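Local coordinates for glycosyl hydrolase, family 38 (Enterococcus faecalis, PDB 5KBP), which probably hydrolyses alpha-linked mannose residues from carbohydrates, as a metal-dependent alpha-mannosidase of glycoside hydrolase family 38, at residues 286-300 with 703-715. Sequence-based numbering, arbitrary orientation.
Sequences TSQETDGWYTLANTS and SDTWENPTNPQHQ
Two loops from different domains, distant in the chain, dock through a CH-pi contact in which the alpha carbon of Gly292 sits over the face of the Trp706 indole. Gly292 CA stands 3.4 Å from the centroid of the six-membered ring of Trp706, only 2° off its normal. Glycine suits the place twice over: its phi is positive, and a CB here would run into the ring. Trp706 CG lies opposite its own backbone N (chi1 -170°), which lays the indole beneath the glycine; in the ring plane, NE1 of Trp706 donates to Thr710 O (3.2 Å), which helps to hold the rotation of the ring, with a weak second bond to Asn708 O. Beside this contact Asp291 O takes a nearly straight bond from Glu707 N (2.7 Å) and a weak one from Asn708 N, while Asp291 OD1 closes an Asx turn with Trp293 N. Segment 286-300 follows strand 280-282 of the N-terminal domain's sheet and leads into helix 304-332, whereas 703-715 belongs to the C-terminal beta domain and includes the short strand 713-714, paired antiparallel with 737-740; the contact joins the N-terminal domain, which carries the active site in family 38 relatives, to that beta domain. Asn708 serves both loops: ND2 reaches Gly292 O (3.0 Å) from above the carbonyl plane, and OD1 accepts from N and OG1 of Thr710, the former completing a second Asx turn. Its amide stacks on Trp293 with planes 22° apart, its CA over that indole's face, and Pro709 CD packs against Trp293 CH2 (3.4 Å). Trp293 also meets Arg631 in a cation-pi contact. At one end, Ser703 OG donates to Gln288 O (2.8 Å). At the other, small Ala297 lets its CB approach His714 CE1 (3.5 Å), and the Asn298 amide, whose ND2 bonds Glu737, lies against the Pro712 ring.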
loop_
_atom_site.group_PDB
_atom_site.type_symbol
_atom_site.label_atom_id
_atom_site.label_comp_id
_atom_site.label_asym_id
_atom_site.label_seq_id
_atom_site.Cartn_x
_atom_site.Cartn_y
_atom_site.Cartn_z
ATOM N N THR A 286 -27.461 -2.054 19.633
ATOM C CA THR A 286 -26.597 -0.886 19.527
ATOM C C THR A 286 -26.330 -0.244 20.888
ATOM O O THR A 286 -26.063 0.957 20.971
ATOM C CB THR A 286 -27.205 0.137 18.567
ATOM O OG1 THR A 286 -27.989 -0.544 17.580
ATOM C CG2 THR A 286 -26.111 0.931 17.863
ATOM N N SER A 287 -26.398 -1.039 21.958
ATOM C CA SER A 287 -26.181 -0.553 23.322
ATOM C C SER A 287 -27.125 0.601 23.652
ATOM O O SER A 287 -26.721 1.612 24.233
ATOM C CB SER A 287 -24.722 -0.142 23.539
ATOM O OG SER A 287 -23.838 -1.195 23.198
ATOM N N GLN A 288 -28.397 0.449 23.274
ATOM C CA GLN A 288 -29.364 1.524 23.469
ATOM C C GLN A 288 -29.619 1.801 24.946
ATOM O O GLN A 288 -29.847 2.954 25.326
ATOM C CB GLN A 288 -30.681 1.189 22.767
ATOM C CG GLN A 288 -30.585 1.057 21.254
ATOM C CD GLN A 288 -30.179 -0.334 20.805
ATOM O OE1 GLN A 288 -29.706 -1.145 21.602
ATOM N NE2 GLN A 288 -30.370 -0.619 19.523
ATOM N N GLU A 289 -29.582 0.768 25.789
ATOM C CA GLU A 289 -29.899 0.900 27.206
ATOM C C GLU A 289 -28.653 1.035 28.075
ATOM O O GLU A 289 -28.668 0.645 29.247
ATOM C CB GLU A 289 -30.750 -0.282 27.666
ATOM C CG GLU A 289 -32.090 -0.382 26.954
ATOM C CD GLU A 289 -32.920 -1.557 27.429
ATOM O OE1 GLU A 289 -32.378 -2.419 28.151
ATOM O OE2 GLU A 289 -34.118 -1.615 27.081
ATOM N N THR A 290 -27.575 1.581 27.526
ATOM C CA THR A 290 -26.361 1.878 28.271
ATOM C C THR A 290 -26.271 3.382 28.508
ATOM O O THR A 290 -27.168 4.146 28.145
ATOM C CB THR A 290 -25.129 1.360 27.524
ATOM O OG1 THR A 290 -24.989 2.064 26.284
ATOM C CG2 THR A 290 -25.270 -0.128 27.239
ATOM N N ASP A 291 -25.168 3.812 29.126
ATOM C CA ASP A 291 -24.975 5.237 29.361
ATOM C C ASP A 291 -24.664 6.008 28.083
ATOM O O ASP A 291 -24.659 7.243 28.113
ATOM C CB ASP A 291 -23.864 5.459 30.393
ATOM C CG ASP A 291 -22.605 4.670 30.084
ATOM O OD1 ASP A 291 -22.238 4.556 28.895
ATOM O OD2 ASP A 291 -21.978 4.163 31.036
ATOM N N GLY A 292 -24.405 5.316 26.974
ATOM C CA GLY A 292 -24.161 5.961 25.701
ATOM C C GLY A 292 -22.778 6.547 25.518
ATOM O O GLY A 292 -22.519 7.159 24.473
ATOM N N TRP A 293 -21.882 6.381 26.493
ATOM C CA TRP A 293 -20.537 6.932 26.397
ATOM C C TRP A 293 -19.576 6.042 25.625
ATOM O O TRP A 293 -18.587 6.551 25.085
ATOM C CB TRP A 293 -19.961 7.188 27.794
ATOM C CG TRP A 293 -20.654 8.283 28.535
ATOM C CD1 TRP A 293 -21.427 8.157 29.653
ATOM C CD2 TRP A 293 -20.637 9.678 28.212
ATOM N NE1 TRP A 293 -21.889 9.389 30.049
ATOM C CE2 TRP A 293 -21.419 10.340 29.179
ATOM C CE3 TRP A 293 -20.036 10.431 27.199
ATOM C CZ2 TRP A 293 -21.615 11.718 29.162
ATOM C CZ3 TRP A 293 -20.232 11.796 27.184
ATOM C CH2 TRP A 293 -21.012 12.427 28.160
ATOM N N TYR A 294 -19.831 4.739 25.561
ATOM C CA TYR A 294 -18.910 3.804 24.929
ATOM C C TYR A 294 -19.626 2.942 23.901
ATOM O O TYR A 294 -19.388 1.735 23.796
ATOM C CB TYR A 294 -18.208 2.945 25.978
ATOM C CG TYR A 294 -17.427 3.772 26.970
ATOM C CD1 TYR A 294 -16.150 4.229 26.668
ATOM C CD2 TYR A 294 -17.972 4.117 28.198
ATOM C CE1 TYR A 294 -15.434 4.996 27.569
ATOM C CE2 TYR A 294 -17.265 4.883 29.104
ATOM C CZ TYR A 294 -15.996 5.320 28.785
ATOM O OH TYR A 294 -15.287 6.082 29.684
ATOM N N THR A 295 -20.519 3.557 23.122
ATOM C CA THR A 295 -21.082 2.882 21.957
ATOM C C THR A 295 -20.037 2.714 20.861
ATOM O O THR A 295 -20.100 1.756 20.082
ATOM C CB THR A 295 -22.284 3.671 21.427
ATOM O OG1 THR A 295 -23.252 3.832 22.472
ATOM C CG2 THR A 295 -22.939 2.953 20.254
ATOM N N LEU A 296 -19.061 3.624 20.806
ATOM C CA LEU A 296 -18.066 3.709 19.739
ATOM C C LEU A 296 -18.711 3.983 18.385
ATOM O O LEU A 296 -18.136 3.661 17.341
ATOM C CB LEU A 296 -17.194 2.448 19.678
ATOM C CG LEU A 296 -16.593 2.017 21.017
ATOM C CD1 LEU A 296 -15.679 0.815 20.843
ATOM C CD2 LEU A 296 -15.848 3.172 21.674
ATOM N N ALA A 297 -19.902 4.588 18.389
ATOM C CA ALA A 297 -20.590 4.881 17.137
ATOM C C ALA A 297 -19.890 5.978 16.348
ATOM O O ALA A 297 -20.044 6.050 15.123
ATOM C CB ALA A 297 -22.039 5.280 17.409
ATOM N N ASN A 298 -19.120 6.837 17.022
ATOM C CA ASN A 298 -18.401 7.907 16.338
ATOM C C ASN A 298 -17.264 7.397 15.462
ATOM O O ASN A 298 -16.604 8.209 14.804
ATOM C CB ASN A 298 -17.866 8.914 17.358
ATOM C CG ASN A 298 -18.973 9.685 18.042
ATOM O OD1 ASN A 298 -19.062 9.710 19.269
ATOM N ND2 ASN A 298 -19.834 10.311 17.249
ATOM N N THR A 299 -17.013 6.086 15.435
ATOM C CA THR A 299 -16.069 5.540 14.468
ATOM C C THR A 299 -16.573 5.708 13.041
ATOM O O THR A 299 -15.771 5.738 12.101
ATOM C CB THR A 299 -15.808 4.062 14.760
ATOM O OG1 THR A 299 -17.053 3.351 14.796
ATOM C CG2 THR A 299 -15.094 3.892 16.093
ATOM N N SER A 300 -17.890 5.828 12.863
ATOM C CA SER A 300 -18.463 6.000 11.534
ATOM C C SER A 300 -18.034 7.307 10.877
ATOM O O SER A 300 -18.062 7.406 9.646
ATOM C CB SER A 300 -19.990 5.927 11.617
ATOM O OG SER A 300 -20.482 6.742 12.666
ATOM N N SER A 703 -33.055 6.743 25.904
ATOM C CA SER A 703 -33.347 5.879 27.041
ATOM C C SER A 703 -32.946 6.547 28.358
ATOM O O SER A 703 -32.259 7.571 28.394
ATOM C CB SER A 703 -32.631 4.536 26.895
ATOM O OG SER A 703 -31.228 4.687 27.027
ATOM N N ASP A 704 -33.381 5.933 29.461
ATOM C CA ASP A 704 -33.191 6.529 30.779
ATOM C C ASP A 704 -31.752 6.395 31.264
ATOM O O ASP A 704 -31.203 7.334 31.849
ATOM C CB ASP A 704 -34.152 5.893 31.783
ATOM C CG ASP A 704 -35.592 5.921 31.307
ATOM O OD1 ASP A 704 -35.824 5.679 30.104
ATOM O OD2 ASP A 704 -36.490 6.188 32.133
ATOM N N THR A 705 -31.128 5.237 31.034
ATOM C CA THR A 705 -29.743 5.034 31.452
ATOM C C THR A 705 -28.772 5.906 30.667
ATOM O O THR A 705 -27.638 6.114 31.112
ATOM C CB THR A 705 -29.355 3.563 31.289
ATOM O OG1 THR A 705 -30.475 2.731 31.611
ATOM C CG2 THR A 705 -28.192 3.208 32.206
ATOM N N TRP A 706 -29.200 6.432 29.523
ATOM C CA TRP A 706 -28.312 7.154 28.625
ATOM C C TRP A 706 -27.894 8.491 29.229
ATOM O O TRP A 706 -28.726 9.235 29.757
ATOM C CB TRP A 706 -29.019 7.363 27.289
ATOM C CG TRP A 706 -28.170 7.891 26.183
ATOM C CD1 TRP A 706 -27.772 9.183 25.998
ATOM C CD2 TRP A 706 -27.641 7.146 25.080
ATOM N NE1 TRP A 706 -27.016 9.284 24.856
ATOM C CE2 TRP A 706 -26.920 8.047 24.274
ATOM C CE3 TRP A 706 -27.701 5.801 24.701
ATOM C CZ2 TRP A 706 -26.264 7.650 23.111
ATOM C CZ3 TRP A 706 -27.049 5.407 23.546
ATOM C CH2 TRP A 706 -26.340 6.328 22.765
ATOM N N GLU A 707 -26.597 8.795 29.143
ATOM C CA GLU A 707 -26.049 10.033 29.679
ATOM C C GLU A 707 -25.290 10.865 28.654
ATOM O O GLU A 707 -24.936 12.010 28.957
ATOM C CB GLU A 707 -25.117 9.735 30.865
ATOM C CG GLU A 707 -25.760 8.920 31.974
ATOM C CD GLU A 707 -24.756 8.448 33.006
ATOM O OE1 GLU A 707 -23.576 8.846 32.916
ATOM O OE2 GLU A 707 -25.145 7.674 33.907
ATOM N N ASN A 708 -25.030 10.332 27.467
ATOM C CA ASN A 708 -24.329 11.092 26.438
ATOM C C ASN A 708 -25.240 12.195 25.906
ATOM O O ASN A 708 -26.383 11.915 25.526
ATOM C CB ASN A 708 -23.895 10.155 25.309
ATOM C CG ASN A 708 -22.883 10.785 24.367
ATOM O OD1 ASN A 708 -22.997 11.951 23.992
ATOM N ND2 ASN A 708 -21.887 10.002 23.971
ATOM N N PRO A 709 -24.783 13.451 25.865
ATOM C CA PRO A 709 -25.626 14.523 25.308
ATOM C C PRO A 709 -25.883 14.388 23.817
ATOM O O PRO A 709 -26.750 15.099 23.292
ATOM C CB PRO A 709 -24.828 15.795 25.623
ATOM C CG PRO A 709 -23.411 15.326 25.737
ATOM C CD PRO A 709 -23.494 13.964 26.360
ATOM N N THR A 710 -25.164 13.512 23.121
ATOM C CA THR A 710 -25.400 13.243 21.712
ATOM C C THR A 710 -25.855 11.801 21.538
ATOM O O THR A 710 -25.673 10.956 22.418
ATOM C CB THR A 710 -24.141 13.496 20.868
ATOM O OG1 THR A 710 -23.102 12.595 21.273
ATOM C CG2 THR A 710 -23.661 14.929 21.037
ATOM N N ASN A 711 -26.455 11.528 20.381
ATOM C CA ASN A 711 -26.919 10.189 20.021
ATOM C C ASN A 711 -26.483 9.885 18.593
ATOM O O ASN A 711 -27.304 9.864 17.668
ATOM C CB ASN A 711 -28.438 10.081 20.173
ATOM C CG ASN A 711 -28.951 8.677 19.925
ATOM O OD1 ASN A 711 -28.217 7.698 20.075
ATOM N ND2 ASN A 711 -30.218 8.568 19.545
ATOM N N PRO A 712 -25.189 9.645 18.378
ATOM C CA PRO A 712 -24.715 9.348 17.019
ATOM C C PRO A 712 -25.119 7.944 16.595
ATOM O O PRO A 712 -24.908 6.973 17.326
ATOM C CB PRO A 712 -23.194 9.493 17.134
ATOM C CG PRO A 712 -22.904 9.168 18.559
ATOM C CD PRO A 712 -24.085 9.665 19.354
ATOM N N GLN A 713 -25.701 7.842 15.404
ATOM C CA GLN A 713 -26.177 6.580 14.863
ATOM C C GLN A 713 -25.483 6.278 13.542
ATOM O O GLN A 713 -24.985 7.176 12.856
ATOM C CB GLN A 713 -27.697 6.606 14.657
ATOM C CG GLN A 713 -28.501 6.697 15.939
ATOM C CD GLN A 713 -28.453 5.416 16.746
ATOM O OE1 GLN A 713 -28.193 4.339 16.210
ATOM N NE2 GLN A 713 -28.705 5.528 18.044
ATOM N N HIS A 714 -25.460 4.995 13.189
ATOM C CA HIS A 714 -24.886 4.548 11.928
ATOM C C HIS A 714 -25.942 4.587 10.831
ATOM O O HIS A 714 -27.102 4.234 11.055
ATOM C CB HIS A 714 -24.333 3.127 12.050
ATOM C CG HIS A 714 -23.349 2.948 13.164
ATOM N ND1 HIS A 714 -23.734 2.749 14.473
ATOM C CD2 HIS A 714 -21.995 2.927 13.163
ATOM C CE1 HIS A 714 -22.659 2.617 15.230
ATOM N NE2 HIS A 714 -21.591 2.723 14.460
ATOM N N GLN A 715 -25.532 5.015 9.641
ATOM C CA GLN A 715 -26.389 4.970 8.469
ATOM C C GLN A 715 -25.593 4.443 7.285
ATOM O O GLN A 715 -24.365 4.542 7.241
ATOM C CB GLN A 715 -26.976 6.346 8.121
ATOM C CG GLN A 715 -25.973 7.326 7.532
ATOM C CD GLN A 715 -26.625 8.605 7.042
ATOM O OE1 GLN A 715 -27.831 8.647 6.801
ATOM N NE2 GLN A 715 -25.828 9.658 6.898
#